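Local atomic coordinates of phosphoribosylglycinamide synthetase (Anaerococcus prevotii, PDB entry 4DIM), a protein that probably binds ATP and acts as a metal-dependent ligase of the ATP-grasp superfamily, with manganese as its likely cofactor. Residues Ala139-Leu143 / Ile186-Phe190; Lys339-Asn345 / Asn397-Lys403; Gln376-Lys380 / Leu391-Ile395. All blocks are in the same frame, centred on the assembly; numbering follows the deposited sequence.

Interaction 1: residues Ala139-Leu143 / Ile186-Phe190; sequences ALENL and IVEEF
The carboxylate of Glu189 is the flat group that meets Leu143, whose isobutyl group sits to one side of the carboxylate plane, with Leu143 CD1 4.3 Å from Glu189 CD. Around the rim of the group the partners are polar: OE1 accepts the backbone N-H of Lys144 and pairs with Arg126 in a salt bridge. OE1 is thus held by two donors, while the CG methylene offers an apolar surface, Glu189 CG lying 3.6 Å from Leu143 CG. The chain gets there by leaving CB beside its own backbone N (chi1 -67°) and then running extended past the leucine.

The other branch of Leu143 turns to Val187. Its CD2 rests 3.8 Å from Val187 O and touches both valine methyls, the two side chains sliding past each other in opposite directions. Val187 CG1 also meets Ala139 CB at 3.9 Å, and Val187 CG2 reaches Leu140 CD2 at 4.0 Å, where the side chains cross nearly at right angles. One valine thus receives three residues from the last turn of helix 133-141 and the loop after it, with Phe128 lining the same core. Helix 110-120 touches Ile186 and Glu188 of the same strand. A small antiparallel sheet packed against helices in this way is characteristic of the smaller lobe of ATP-grasp enzymes, which generally helps enclose the nucleotide.

Interaction 2: residues Lys339-Asn345 / Asn397-Lys403; sequences KEILNSN and NINIILK
Leu342 and Asn399 form the central hydrogen-bonded pair of an antiparallel ladder: Leu342 N donates to Asn399 O at 2.7 Å, and Asn399 N returns a bond to Leu342 O at 2.8 Å, each donor lying in the plane of its carbonyl. Toward the C terminus of the chain, at Lys403, the ladder is interrupted by a classic beta bulge, in which Lys339 and Glu340 both face Ile401. Ile401 O takes the N-H of Lys339, while Ile401 N gives its own to Glu340 O at 3.0 Å. At the other end Ser344 N reaches Asn397 O at 3.0 Å, and the serine hydroxyl makes weak, unsettled contacts with that carbonyl and with Asn397 OD1.

Leu342 CD1 meets Ile401 CD1 at 3.9 Å, the side chains crossing. Ile401 CG2 runs beside the end of the Lys339 chain, which bends at chi3 (126°). On the reverse face Ile341 CG2 touches Ile398 CG2 at 3.9 Å; Phe356 packs on both isoleucines, and Ile374 on Ile341 and Ile400.

Farther out, an Asx turn shapes the end of 339-345: Asn343 OD1 accepts Asn345 N at 3.1 Å, the donor standing 47° out of the amide plane. Asn345 ND2 and Asn397 ND2 in turn bond to Ile394 O and Val393 O at the end of helix 384-395. The backbone thus carries most of the polar bonding, and the amides tie the strand ends to the helix. Lys339 NZ and Lys403 NZ, 5.4 Å apart, probably repel each other mildly at the partly solvated margin.

Interaction 3: residues Gln376-Lys380 / Leu391-Ile395; sequences QIIVK and LDVII
Ile377 points from its strand into the helix, and its side chain meets all three residues that 391-395 contributes to the contact. CB itself lies 4.1 Å from Leu391 CD2. From there the short branch, CG2, which is anti to the backbone N, fits against the same Leu391 methyl, with Ile394 CD1 next to it at 3.9 Å. The longer branch leaves beside the backbone N (chi1 -59°): CG1 passes Ile394 CG2 at 4.1 Å, and an extended second torsion brings CD1 against both Ile394 CG2, at 3.7 Å, and Ile395 CD1. Leu391 CD1 lies 3.9 Å from that same tip, which is therefore approached by side chains one helical turn apart.

Two residues on, Val379 repeats the pattern on a smaller scale. Its CG1 slides past Ile394 CD1, the two side chains pointing in opposite directions, and its CG2 contacts Leu391 CD2 at 3.7 Å. Leu391 CD2 is thus shared by both strand residues, and Leu325 of neighbouring strand 323-329 also packs on Val379 and Leu391. Replacing Ile377 by an alanine would probably open a gap beneath Leu391 and Ile394 and leave the Ile395 tip without its strand partner.

Strand and helix segments run roughly antiparallel, at 147°, with their axes 9.9 Å apart, a spacing usual for a helix lying on a sheet. Ile378, facing the other way, packs on Ile291 of helix 285-293, so the sheet here has a helix on each side. No hydrogen bond joins the two segments: the contact consists of branched aliphatic groups alone, and its stability probably comes from shape fit and the exclusion of water.

In the fold
Interaction 1 comes first along the chain and stands apart, in the lobe built around strands 127-128, 186-189, 147-150 and 161-163; its centre lies 52 Å from that of interaction 2, across the chain's centre, and 43 Å from that of interaction 3. The other two, 15 Å apart between centres, belong to the C-terminal region. Interaction 3 is nested within the loop that interaction 2 closes: strand 375-381 of the large antiparallel sheet leads into helix 384-395, and strand 398-402 then joins strand 336-343. Through the asparagine ending 339-345, which reaches that helix, the two probably hold the C-terminal end onto the large sheet, whereas interaction 1 belongs to a separate lobe of the ATP-grasp region.

Interaction 1: residues Ala139-Leu143 / Ile186-Phe190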
loop_
_atom_site.group_PDB
_atom_site.type_symbol
_atom_site.label_atom_id
_atom_site.label_comp_id
_atom_site.label_asym_id
_atom_site.label_seq_id
_atom_site.Cartn_x
_atom_site.Cartn_y
_atom_site.Cartn_z
ATOM N N ALA A 139 12.499 -16.906 25.226
ATOM C CA ALA A 139 11.690 -16.101 24.315
ATOM C C ALA A 139 10.191 -16.426 24.453
ATOM O O ALA A 139 9.402 -15.491 24.394
ATOM C CB ALA A 139 12.138 -16.314 22.867
ATOM N N LEU A 140 9.806 -17.739 24.642
ATOM C CA LEU A 140 8.406 -18.214 24.801
ATOM C C LEU A 140 7.661 -17.680 26.072
ATOM O O LEU A 140 6.420 -17.728 26.095
ATOM C CB LEU A 140 8.324 -19.763 24.856
ATOM C CG LEU A 140 8.696 -20.596 23.630
ATOM C CD1 LEU A 140 7.927 -21.894 23.611
ATOM C CD2 LEU A 140 8.511 -19.842 22.337
ATOM N N GLU A 141 8.397 -17.223 27.111
ATOM C CA GLU A 141 7.765 -16.693 28.315
ATOM C C GLU A 141 7.182 -15.297 28.037
ATOM O O GLU A 141 6.171 -14.934 28.662
ATOM C CB GLU A 141 8.732 -16.690 29.524
ATOM C CG GLU A 141 9.448 -15.384 29.844
ATOM C CD GLU A 141 10.391 -15.532 31.026
ATOM O OE1 GLU A 141 10.030 -15.070 32.135
ATOM O OE2 GLU A 141 11.460 -16.166 30.859
ATOM N N ASN A 142 7.790 -14.535 27.093
ATOM C CA ASN A 142 7.318 -13.198 26.675
ATOM C C ASN A 142 6.568 -13.251 25.314
ATOM O O ASN A 142 6.434 -12.219 24.647
ATOM C CB ASN A 142 8.510 -12.229 26.578
ATOM C CG ASN A 142 9.353 -12.180 27.839
ATOM O OD1 ASN A 142 10.497 -12.662 27.874
ATOM N ND2 ASN A 142 8.801 -11.603 28.903
ATOM N N LEU A 143 6.046 -14.438 24.933
ATOM C CA LEU A 143 5.375 -14.674 23.647
ATOM C C LEU A 143 4.120 -15.545 23.844
ATOM O O LEU A 143 4.189 -16.558 24.557
ATOM C CB LEU A 143 6.375 -15.416 22.688
ATOM C CG LEU A 143 6.681 -14.872 21.265
ATOM C CD1 LEU A 143 7.090 -13.377 21.266
ATOM C CD2 LEU A 143 7.765 -15.683 20.637
ATOM N N ILE A 186 14.057 -17.131 13.988
ATOM C CA ILE A 186 13.109 -16.171 14.496
ATOM C C ILE A 186 11.930 -16.984 14.962
ATOM O O ILE A 186 11.420 -17.847 14.242
ATOM C CB ILE A 186 12.752 -15.013 13.517
ATOM C CG1 ILE A 186 13.920 -13.992 13.522
ATOM C CG2 ILE A 186 11.457 -14.285 13.927
ATOM C CD1 ILE A 186 13.902 -12.975 12.445
ATOM N N VAL A 187 11.591 -16.787 16.225
ATOM C CA VAL A 187 10.376 -17.346 16.810
ATOM C C VAL A 187 9.453 -16.129 16.929
ATOM O O VAL A 187 9.833 -15.102 17.511
ATOM C CB VAL A 187 10.554 -18.168 18.121
ATOM C CG1 VAL A 187 11.101 -17.319 19.276
ATOM C CG2 VAL A 187 9.237 -18.820 18.510
ATOM N N GLU A 188 8.324 -16.180 16.248
ATOM C CA GLU A 188 7.398 -15.040 16.229
ATOM C C GLU A 188 5.994 -15.480 16.535
ATOM O O GLU A 188 5.572 -16.547 16.098
ATOM C CB GLU A 188 7.449 -14.356 14.848
ATOM C CG GLU A 188 6.631 -13.092 14.752
ATOM C CD GLU A 188 6.757 -12.362 13.441
ATOM O OE1 GLU A 188 6.165 -12.837 12.445
ATOM O OE2 GLU A 188 7.391 -11.284 13.426
ATOM N N GLU A 189 5.245 -14.622 17.233
ATOM C CA GLU A 189 3.828 -14.873 17.521
ATOM C C GLU A 189 3.061 -15.031 16.228
ATOM O O GLU A 189 3.223 -14.228 15.292
ATOM C CB GLU A 189 3.206 -13.711 18.302
ATOM C CG GLU A 189 3.727 -13.506 19.711
ATOM C CD GLU A 189 3.028 -12.360 20.414
ATOM O OE1 GLU A 189 2.550 -12.554 21.555
ATOM O OE2 GLU A 189 2.981 -11.253 19.831
ATOM N N PHE A 190 2.223 -16.053 16.171
ATOM C CA PHE A 190 1.379 -16.296 15.022
ATOM C C PHE A 190 0.008 -15.724 15.352
ATOM O O PHE A 190 -0.654 -16.201 16.279
ATOM C CB PHE A 190 1.333 -17.790 14.680
ATOM C CG PHE A 190 0.627 -18.086 13.374
ATOM C CD1 PHE A 190 0.960 -17.401 12.212
ATOM C CD2 PHE A 190 -0.394 -19.022 13.315
ATOM C CE1 PHE A 190 0.262 -17.625 11.027
ATOM C CE2 PHE A 190 -1.072 -19.262 12.124
ATOM C CZ PHE A 190 -0.742 -18.562 10.986
#

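Interaction 2: residues Lys339-Asn345 / Asn397-Lys403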
loop_
_atom_site.group_PDB
_atom_site.type_symbol
_atom_site.label_atom_id
_atom_site.label_comp_id
_atom_site.label_asym_id
_atom_site.label_seq_id
_atom_site.Cartn_x
_atom_site.Cartn_y
_atom_site.Cartn_z
ATOM N N LYS A 339 -9.126 -9.655 -28.611
ATOM C CA LYS A 339 -9.683 -9.015 -29.806
ATOM C C LYS A 339 -10.239 -7.666 -29.359
ATOM O O LYS A 339 -9.782 -6.619 -29.817
ATOM C CB LYS A 339 -10.772 -9.905 -30.450
ATOM C CG LYS A 339 -11.508 -9.281 -31.645
ATOM C CD LYS A 339 -12.557 -10.246 -32.224
ATOM C CE LYS A 339 -13.953 -9.661 -32.316
ATOM N NZ LYS A 339 -14.969 -10.685 -32.714
ATOM N N GLU A 340 -11.197 -7.698 -28.417
ATOM C CA GLU A 340 -11.812 -6.486 -27.858
ATOM C C GLU A 340 -12.584 -6.765 -26.561
ATOM O O GLU A 340 -13.081 -7.874 -26.366
ATOM C CB GLU A 340 -12.777 -5.825 -28.876
ATOM C CG GLU A 340 -13.953 -6.697 -29.309
ATOM C CD GLU A 340 -14.903 -6.030 -30.285
ATOM O OE1 GLU A 340 -15.104 -4.797 -30.175
ATOM O OE2 GLU A 340 -15.507 -6.757 -31.108
ATOM N N ILE A 341 -12.741 -5.717 -25.725
ATOM C CA ILE A 341 -13.506 -5.767 -24.482
ATOM C C ILE A 341 -14.788 -4.977 -24.696
ATOM O O ILE A 341 -14.721 -3.766 -24.918
ATOM C CB ILE A 341 -12.714 -5.244 -23.278
ATOM C CG1 ILE A 341 -11.394 -6.021 -23.145
ATOM C CG2 ILE A 341 -13.561 -5.385 -22.019
ATOM C CD1 ILE A 341 -10.320 -5.400 -22.281
ATOM N N LEU A 342 -15.951 -5.650 -24.607
ATOM C CA LEU A 342 -17.252 -5.020 -24.799
ATOM C C LEU A 342 -17.845 -4.522 -23.470
ATOM O O LEU A 342 -18.165 -5.334 -22.608
ATOM C CB LEU A 342 -18.217 -6.013 -25.448
ATOM C CG LEU A 342 -17.677 -6.814 -26.642
ATOM C CD1 LEU A 342 -18.724 -7.791 -27.147
ATOM C CD2 LEU A 342 -17.225 -5.893 -27.759
ATOM N N ASN A 343 -17.998 -3.198 -23.313
ATOM C CA ASN A 343 -18.607 -2.584 -22.137
ATOM C C ASN A 343 -19.959 -2.011 -22.533
ATOM O O ASN A 343 -20.023 -0.900 -23.068
ATOM C CB ASN A 343 -17.702 -1.489 -21.539
ATOM C CG ASN A 343 -18.286 -0.815 -20.324
ATOM O OD1 ASN A 343 -19.294 -1.239 -19.768
ATOM N ND2 ASN A 343 -17.684 0.265 -19.888
ATOM N N SER A 344 -21.043 -2.742 -22.220
ATOM C CA SER A 344 -22.397 -2.314 -22.564
ATOM C C SER A 344 -23.058 -1.493 -21.435
ATOM O O SER A 344 -24.265 -1.263 -21.488
ATOM C CB SER A 344 -23.257 -3.529 -22.932
ATOM O OG SER A 344 -23.478 -4.454 -21.881
ATOM N N ASN A 345 -22.273 -0.993 -20.460
ATOM C CA ASN A 345 -22.811 -0.222 -19.329
ATOM C C ASN A 345 -23.068 1.222 -19.666
ATOM O O ASN A 345 -22.263 1.855 -20.342
ATOM C CB ASN A 345 -21.853 -0.253 -18.137
ATOM C CG ASN A 345 -21.736 -1.625 -17.572
ATOM O OD1 ASN A 345 -22.739 -2.185 -17.158
ATOM N ND2 ASN A 345 -20.546 -2.206 -17.571
ATOM N N ASN A 397 -21.971 -6.951 -17.638
ATOM C CA ASN A 397 -22.066 -6.187 -18.885
ATOM C C ASN A 397 -20.670 -5.856 -19.436
ATOM O O ASN A 397 -20.542 -4.932 -20.239
ATOM C CB ASN A 397 -22.885 -4.910 -18.658
ATOM C CG ASN A 397 -24.378 -5.160 -18.606
ATOM O OD1 ASN A 397 -25.025 -5.386 -19.644
ATOM N ND2 ASN A 397 -24.958 -5.190 -17.401
ATOM N N ILE A 398 -19.636 -6.655 -19.052
ATOM C CA ILE A 398 -18.245 -6.559 -19.542
ATOM C C ILE A 398 -17.947 -7.877 -20.255
ATOM O O ILE A 398 -17.908 -8.898 -19.581
ATOM C CB ILE A 398 -17.162 -6.285 -18.419
ATOM C CG1 ILE A 398 -17.332 -4.921 -17.674
ATOM C CG2 ILE A 398 -15.705 -6.442 -18.992
ATOM C CD1 ILE A 398 -17.623 -3.854 -18.441
ATOM N N ASN A 399 -17.710 -7.870 -21.580
ATOM C CA ASN A 399 -17.406 -9.098 -22.339
ATOM C C ASN A 399 -15.993 -9.045 -22.924
ATOM O O ASN A 399 -15.676 -8.150 -23.709
ATOM C CB ASN A 399 -18.434 -9.313 -23.457
ATOM C CG ASN A 399 -18.506 -10.726 -24.009
ATOM O OD1 ASN A 399 -17.740 -11.630 -23.628
ATOM N ND2 ASN A 399 -19.429 -10.946 -24.951
ATOM N N ILE A 400 -15.153 -10.009 -22.549
ATOM C CA ILE A 400 -13.798 -10.111 -23.074
ATOM C C ILE A 400 -13.803 -11.143 -24.205
ATOM O O ILE A 400 -14.078 -12.318 -23.961
ATOM C CB ILE A 400 -12.804 -10.472 -21.962
ATOM C CG1 ILE A 400 -12.888 -9.454 -20.778
ATOM C CG2 ILE A 400 -11.400 -10.492 -22.538
ATOM C CD1 ILE A 400 -12.343 -9.967 -19.485
ATOM N N ILE A 401 -13.497 -10.691 -25.436
ATOM C CA ILE A 401 -13.490 -11.503 -26.646
ATOM C C ILE A 401 -12.037 -11.908 -27.032
ATOM O O ILE A 401 -11.200 -11.039 -27.288
ATOM C CB ILE A 401 -14.165 -10.704 -27.790
ATOM C CG1 ILE A 401 -15.502 -10.060 -27.347
ATOM C CG2 ILE A 401 -14.351 -11.576 -29.031
ATOM C CD1 ILE A 401 -16.515 -10.985 -26.765
ATOM N N LEU A 402 -11.780 -13.231 -27.155
ATOM C CA LEU A 402 -10.467 -13.790 -27.500
ATOM C C LEU A 402 -10.448 -14.235 -28.966
ATOM O O LEU A 402 -11.151 -15.188 -29.295
ATOM C CB LEU A 402 -10.148 -14.999 -26.581
ATOM C CG LEU A 402 -9.417 -14.744 -25.252
ATOM C CD1 LEU A 402 -10.017 -13.599 -24.472
ATOM C CD2 LEU A 402 -9.460 -15.980 -24.376
ATOM N N LYS A 403 -9.663 -13.568 -29.847
ATOM C CA LYS A 403 -9.575 -13.961 -31.259
ATOM C C LYS A 403 -8.390 -13.284 -31.990
ATOM O O LYS A 403 -7.890 -12.233 -31.583
ATOM C CB LYS A 403 -10.901 -13.658 -32.006
ATOM C CG LYS A 403 -11.202 -14.648 -33.132
ATOM C CD LYS A 403 -12.638 -14.552 -33.593
ATOM C CE LYS A 403 -12.875 -15.376 -34.831
ATOM N NZ LYS A 403 -14.305 -15.383 -35.221
#

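Interaction 3: residues Gln376-Lys380 / Leu391-Ile395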
loop_
_atom_site.group_PDB
_atom_site.type_symbol
_atom_site.label_atom_id
_atom_site.label_comp_id
_atom_site.label_asym_id
_atom_site.label_seq_id
_atom_site.Cartn_x
_atom_site.Cartn_y
_atom_site.Cartn_z
ATOM N N GLN A 376 -9.997 -2.396 -14.018
ATOM C CA GLN A 376 -10.511 -2.094 -12.690
ATOM C C GLN A 376 -11.762 -1.264 -12.764
ATOM O O GLN A 376 -11.948 -0.482 -13.704
ATOM C CB GLN A 376 -9.473 -1.371 -11.830
ATOM C CG GLN A 376 -9.160 0.051 -12.292
ATOM C CD GLN A 376 -7.937 0.595 -11.633
ATOM O OE1 GLN A 376 -7.089 -0.124 -11.118
ATOM N NE2 GLN A 376 -7.766 1.867 -11.711
ATOM N N ILE A 377 -12.601 -1.436 -11.739
ATOM C CA ILE A 377 -13.891 -0.791 -11.563
ATOM C C ILE A 377 -13.922 -0.117 -10.213
ATOM O O ILE A 377 -13.598 -0.748 -9.212
ATOM C CB ILE A 377 -15.050 -1.832 -11.641
ATOM C CG1 ILE A 377 -15.068 -2.582 -13.007
ATOM C CG2 ILE A 377 -16.413 -1.161 -11.355
ATOM C CD1 ILE A 377 -15.858 -3.836 -12.971
ATOM N N ILE A 378 -14.412 1.130 -10.175
ATOM C CA ILE A 378 -14.621 1.845 -8.939
ATOM C C ILE A 378 -16.043 2.405 -8.937
ATOM O O ILE A 378 -16.455 3.098 -9.860
ATOM C CB ILE A 378 -13.593 2.950 -8.637
ATOM C CG1 ILE A 378 -12.187 2.496 -8.923
ATOM C CG2 ILE A 378 -13.747 3.391 -7.151
ATOM C CD1 ILE A 378 -11.229 3.559 -8.864
ATOM N N VAL A 379 -16.765 2.110 -7.855
ATOM C CA VAL A 379 -18.118 2.598 -7.616
ATOM C C VAL A 379 -18.187 3.215 -6.214
ATOM O O VAL A 379 -17.327 2.939 -5.365
ATOM C CB VAL A 379 -19.182 1.530 -7.806
ATOM C CG1 VAL A 379 -19.082 0.930 -9.207
ATOM C CG2 VAL A 379 -19.088 0.448 -6.737
ATOM N N LYS A 380 -19.180 4.118 -6.043
ATOM C CA LYS A 380 -19.534 4.821 -4.811
ATOM C C LYS A 380 -21.062 4.762 -4.672
ATOM O O LYS A 380 -21.746 4.772 -5.692
ATOM C CB LYS A 380 -19.013 6.292 -4.812
ATOM C CG LYS A 380 -19.591 7.210 -5.894
ATOM C CD LYS A 380 -19.061 8.625 -5.720
ATOM C CE LYS A 380 -19.393 9.611 -6.811
ATOM N NZ LYS A 380 -20.862 9.752 -7.059
ATOM N N LEU A 391 -21.820 -3.158 -8.642
ATOM C CA LEU A 391 -20.626 -3.770 -9.237
ATOM C C LEU A 391 -20.974 -5.050 -10.018
ATOM O O LEU A 391 -20.432 -5.260 -11.102
ATOM C CB LEU A 391 -19.587 -4.086 -8.127
ATOM C CG LEU A 391 -18.079 -3.919 -8.439
ATOM C CD1 LEU A 391 -17.638 -4.731 -9.622
ATOM C CD2 LEU A 391 -17.728 -2.486 -8.622
ATOM N N ASP A 392 -21.878 -5.886 -9.486
ATOM C CA ASP A 392 -22.282 -7.132 -10.167
ATOM C C ASP A 392 -22.949 -6.885 -11.501
ATOM O O ASP A 392 -22.827 -7.719 -12.388
ATOM C CB ASP A 392 -23.243 -7.941 -9.310
ATOM C CG ASP A 392 -22.622 -8.574 -8.087
ATOM O OD1 ASP A 392 -21.370 -8.435 -7.903
ATOM O OD2 ASP A 392 -23.382 -9.183 -7.290
ATOM N N VAL A 393 -23.672 -5.766 -11.628
ATOM C CA VAL A 393 -24.347 -5.394 -12.863
ATOM C C VAL A 393 -23.308 -4.961 -13.911
ATOM O O VAL A 393 -23.497 -5.253 -15.092
ATOM C CB VAL A 393 -25.397 -4.278 -12.611
ATOM C CG1 VAL A 393 -25.960 -3.743 -13.928
ATOM C CG2 VAL A 393 -26.521 -4.777 -11.713
ATOM N N ILE A 394 -22.234 -4.254 -13.479
ATOM C CA ILE A 394 -21.160 -3.727 -14.342
ATOM C C ILE A 394 -20.428 -4.902 -15.009
ATOM O O ILE A 394 -20.508 -5.051 -16.224
ATOM C CB ILE A 394 -20.195 -2.785 -13.528
ATOM C CG1 ILE A 394 -20.944 -1.500 -13.088
ATOM C CG2 ILE A 394 -18.922 -2.382 -14.327
ATOM C CD1 ILE A 394 -20.165 -0.619 -12.030
ATOM N N ILE A 395 -19.795 -5.755 -14.207
ATOM C CA ILE A 395 -19.052 -6.952 -14.648
ATOM C C ILE A 395 -19.848 -7.856 -15.582
ATOM O O ILE A 395 -19.271 -8.460 -16.497
ATOM C CB ILE A 395 -18.635 -7.767 -13.389
ATOM C CG1 ILE A 395 -17.488 -7.092 -12.666
ATOM C CG2 ILE A 395 -18.286 -9.227 -13.714
ATOM C CD1 ILE A 395 -16.099 -7.252 -13.350
#